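Local coordinates for meso-diaminopimelate dehydrogenase (Clostridium tetani, PDB 3WGY), which catalyses, in its natural form, the reversible NADP-dependent oxidative deamination of meso-2,6-diaminopimelate, and is here an engineered variant crystallised with 4-methyl-2-oxovalerate, at residues N168-Y172 and L240-G246. The protein carries 6 engineered substitutions. Numbering follows the deposited sequence.
Sequences NGIQY and LKLNHAG
The C-terminal end of helix 237-243 and the loop after it pack against strand 166-175 of the mixed sheet in the C-terminal domain, by apolar contacts plus one tyrosine-histidine hydrogen bond. From G169 to Y172 the chain is extended, and I170 and Y172, alternate residues, point their CA-to-CB bonds toward residues 240-246. The register sets G169 beside L240 (CA-CA 7.3 Å) and I170 beside H244 (CA-CA 7.4 Å), one helical turn apart; H244 N still bonds L240 O at 3.0 Å, although H244 has already left helical geometry.

L240 (chi1 t, chi2 p) brings CD1 to 3.8 Å from I170 CG2 and CD2 to 3.8 Å from G169 N. I170, in the tt rotamer, reaches onward with CD1, 3.5 Å from H244 O and 4.2 Å from G246 CA. Beyond it, Y172 and H244, both chi1 m, meet rim to rim, with Y172 OH hydrogen-bonded to H244 ND1 at 2.7 Å. A water bridges Y172 OH (2.6 Å) and G246 N (2.8 Å), the latter as donor. N168 OD1 is hydrogen-bonded to R161 NE and N168 ND2 to E237 OE2, tying the strand to the first residue of the helix.

The I170 side chain is about 10 Å from the bound 4-methyl-2-oxovalerate. The chemistry implies an apolar patch of I170 and L240, flanked by a direct Y172-H244 hydrogen bond, in which either partner could be the donor, and a water link to the backbone amide of G246.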
loop_
_atom_site.group_PDB
_atom_site.type_symbol
_atom_site.label_atom_id
_atom_site.label_comp_id
_atom_site.label_asym_id
_atom_site.label_seq_id
_atom_site.Cartn_x
_atom_site.Cartn_y
_atom_site.Cartn_z
ATOM N N ASN B 168 36.041 -0.374 -17.662
ATOM C CA ASN B 168 35.021 0.146 -16.782
ATOM C C ASN B 168 33.705 -0.534 -17.153
ATOM O O ASN B 168 33.615 -1.195 -18.186
ATOM C CB ASN B 168 34.934 1.668 -16.958
ATOM C CG ASN B 168 34.189 2.337 -15.828
ATOM O OD1 ASN B 168 33.847 1.695 -14.840
ATOM N ND2 ASN B 168 33.939 3.635 -15.962
ATOM N N GLY B 169 32.693 -0.395 -16.302
ATOM C CA GLY B 169 31.419 -1.022 -16.591
ATOM C C GLY B 169 30.372 -0.842 -15.510
ATOM O O GLY B 169 30.635 -0.286 -14.447
ATOM N N ILE B 170 29.172 -1.325 -15.793
ATOM C CA ILE B 170 28.062 -1.228 -14.859
ATOM C C ILE B 170 27.148 -2.443 -15.027
ATOM O O ILE B 170 27.019 -2.986 -16.126
ATOM C CB ILE B 170 27.246 0.071 -15.115
ATOM C CG1 ILE B 170 26.195 0.270 -14.016
ATOM C CG2 ILE B 170 26.556 -0.016 -16.475
ATOM C CD1 ILE B 170 25.552 1.658 -14.021
ATOM N N GLN B 171 26.527 -2.869 -13.934
ATOM C CA GLN B 171 25.614 -4.009 -13.949
ATOM C C GLN B 171 24.218 -3.564 -13.524
ATOM O O GLN B 171 24.072 -2.593 -12.783
ATOM C CB GLN B 171 26.105 -5.110 -12.984
ATOM C CG GLN B 171 25.115 -6.277 -12.785
ATOM C CD GLN B 171 24.148 -6.087 -11.614
ATOM O OE1 GLN B 171 23.838 -4.964 -11.212
ATOM N NE2 GLN B 171 23.654 -7.200 -11.072
ATOM N N TYR B 172 23.205 -4.276 -14.008
ATOM C CA TYR B 172 21.811 -4.017 -13.667
ATOM C C TYR B 172 21.123 -5.349 -13.396
ATOM O O TYR B 172 21.352 -6.325 -14.113
ATOM C CB TYR B 172 21.048 -3.370 -14.828
ATOM C CG TYR B 172 21.470 -1.974 -15.196
ATOM C CD1 TYR B 172 21.081 -0.874 -14.424
ATOM C CD2 TYR B 172 22.251 -1.746 -16.327
ATOM C CE1 TYR B 172 21.461 0.418 -14.779
ATOM C CE2 TYR B 172 22.635 -0.467 -16.688
ATOM C CZ TYR B 172 22.235 0.609 -15.913
ATOM O OH TYR B 172 22.604 1.873 -16.286
ATOM N N LEU B 240 28.925 5.174 -21.544
ATOM C CA LEU B 240 28.769 4.767 -20.155
ATOM C C LEU B 240 28.431 6.001 -19.303
ATOM O O LEU B 240 27.458 6.001 -18.546
ATOM C CB LEU B 240 30.055 4.111 -19.642
ATOM C CG LEU B 240 29.924 3.440 -18.276
ATOM C CD1 LEU B 240 28.816 2.409 -18.337
ATOM C CD2 LEU B 240 31.238 2.784 -17.879
ATOM N N LYS B 241 29.229 7.056 -19.442
ATOM C CA LYS B 241 29.009 8.292 -18.693
ATOM C C LYS B 241 27.650 8.898 -19.059
ATOM O O LYS B 241 26.909 9.358 -18.195
ATOM C CB LYS B 241 30.130 9.295 -19.006
ATOM C CG LYS B 241 29.932 10.697 -18.421
ATOM C CD LYS B 241 30.311 10.793 -16.943
ATOM C CE LYS B 241 31.698 11.398 -16.735
ATOM N NZ LYS B 241 32.806 10.562 -17.284
ATOM N N LEU B 242 27.324 8.878 -20.346
ATOM C CA LEU B 242 26.068 9.441 -20.837
ATOM C C LEU B 242 24.782 8.693 -20.509
ATOM O O LEU B 242 23.783 9.301 -20.143
ATOM C CB LEU B 242 26.122 9.606 -22.358
ATOM C CG LEU B 242 26.866 10.789 -22.966
ATOM C CD1 LEU B 242 26.871 10.643 -24.484
ATOM C CD2 LEU B 242 26.186 12.089 -22.555
ATOM N N ASN B 243 24.798 7.374 -20.640
ATOM C CA ASN B 243 23.573 6.622 -20.433
ATOM C C ASN B 243 23.499 5.673 -19.240
ATOM O O ASN B 243 22.529 4.929 -19.099
ATOM C CB ASN B 243 23.267 5.854 -21.722
ATOM C CG ASN B 243 23.248 6.759 -22.948
ATOM O OD1 ASN B 243 22.616 7.818 -22.941
ATOM N ND2 ASN B 243 23.937 6.342 -24.008
ATOM N N HIS B 244 24.493 5.699 -18.368
ATOM C CA HIS B 244 24.478 4.775 -17.245
ATOM C C HIS B 244 24.835 5.416 -15.929
ATOM O O HIS B 244 25.738 4.959 -15.228
ATOM C CB HIS B 244 25.416 3.598 -17.542
ATOM C CG HIS B 244 24.983 2.770 -18.715
ATOM N ND1 HIS B 244 23.963 1.844 -18.631
ATOM C CD2 HIS B 244 25.385 2.776 -20.009
ATOM C CE1 HIS B 244 23.752 1.316 -19.824
ATOM N NE2 HIS B 244 24.601 1.868 -20.678
ATOM N N ALA B 245 24.108 6.476 -15.602
ATOM C CA ALA B 245 24.313 7.199 -14.359
ATOM C C ALA B 245 24.017 6.249 -13.209
ATOM O O ALA B 245 24.602 6.364 -12.133
ATOM C CB ALA B 245 23.389 8.416 -14.300
ATOM N N GLY B 246 23.100 5.313 -13.451
ATOM C CA GLY B 246 22.739 4.320 -12.450
ATOM C C GLY B 246 22.020 4.828 -11.209
ATOM O O GLY B 246 22.137 4.232 -10.140
HETATM O O HOH W 1 21.543 3.961 -15.274
#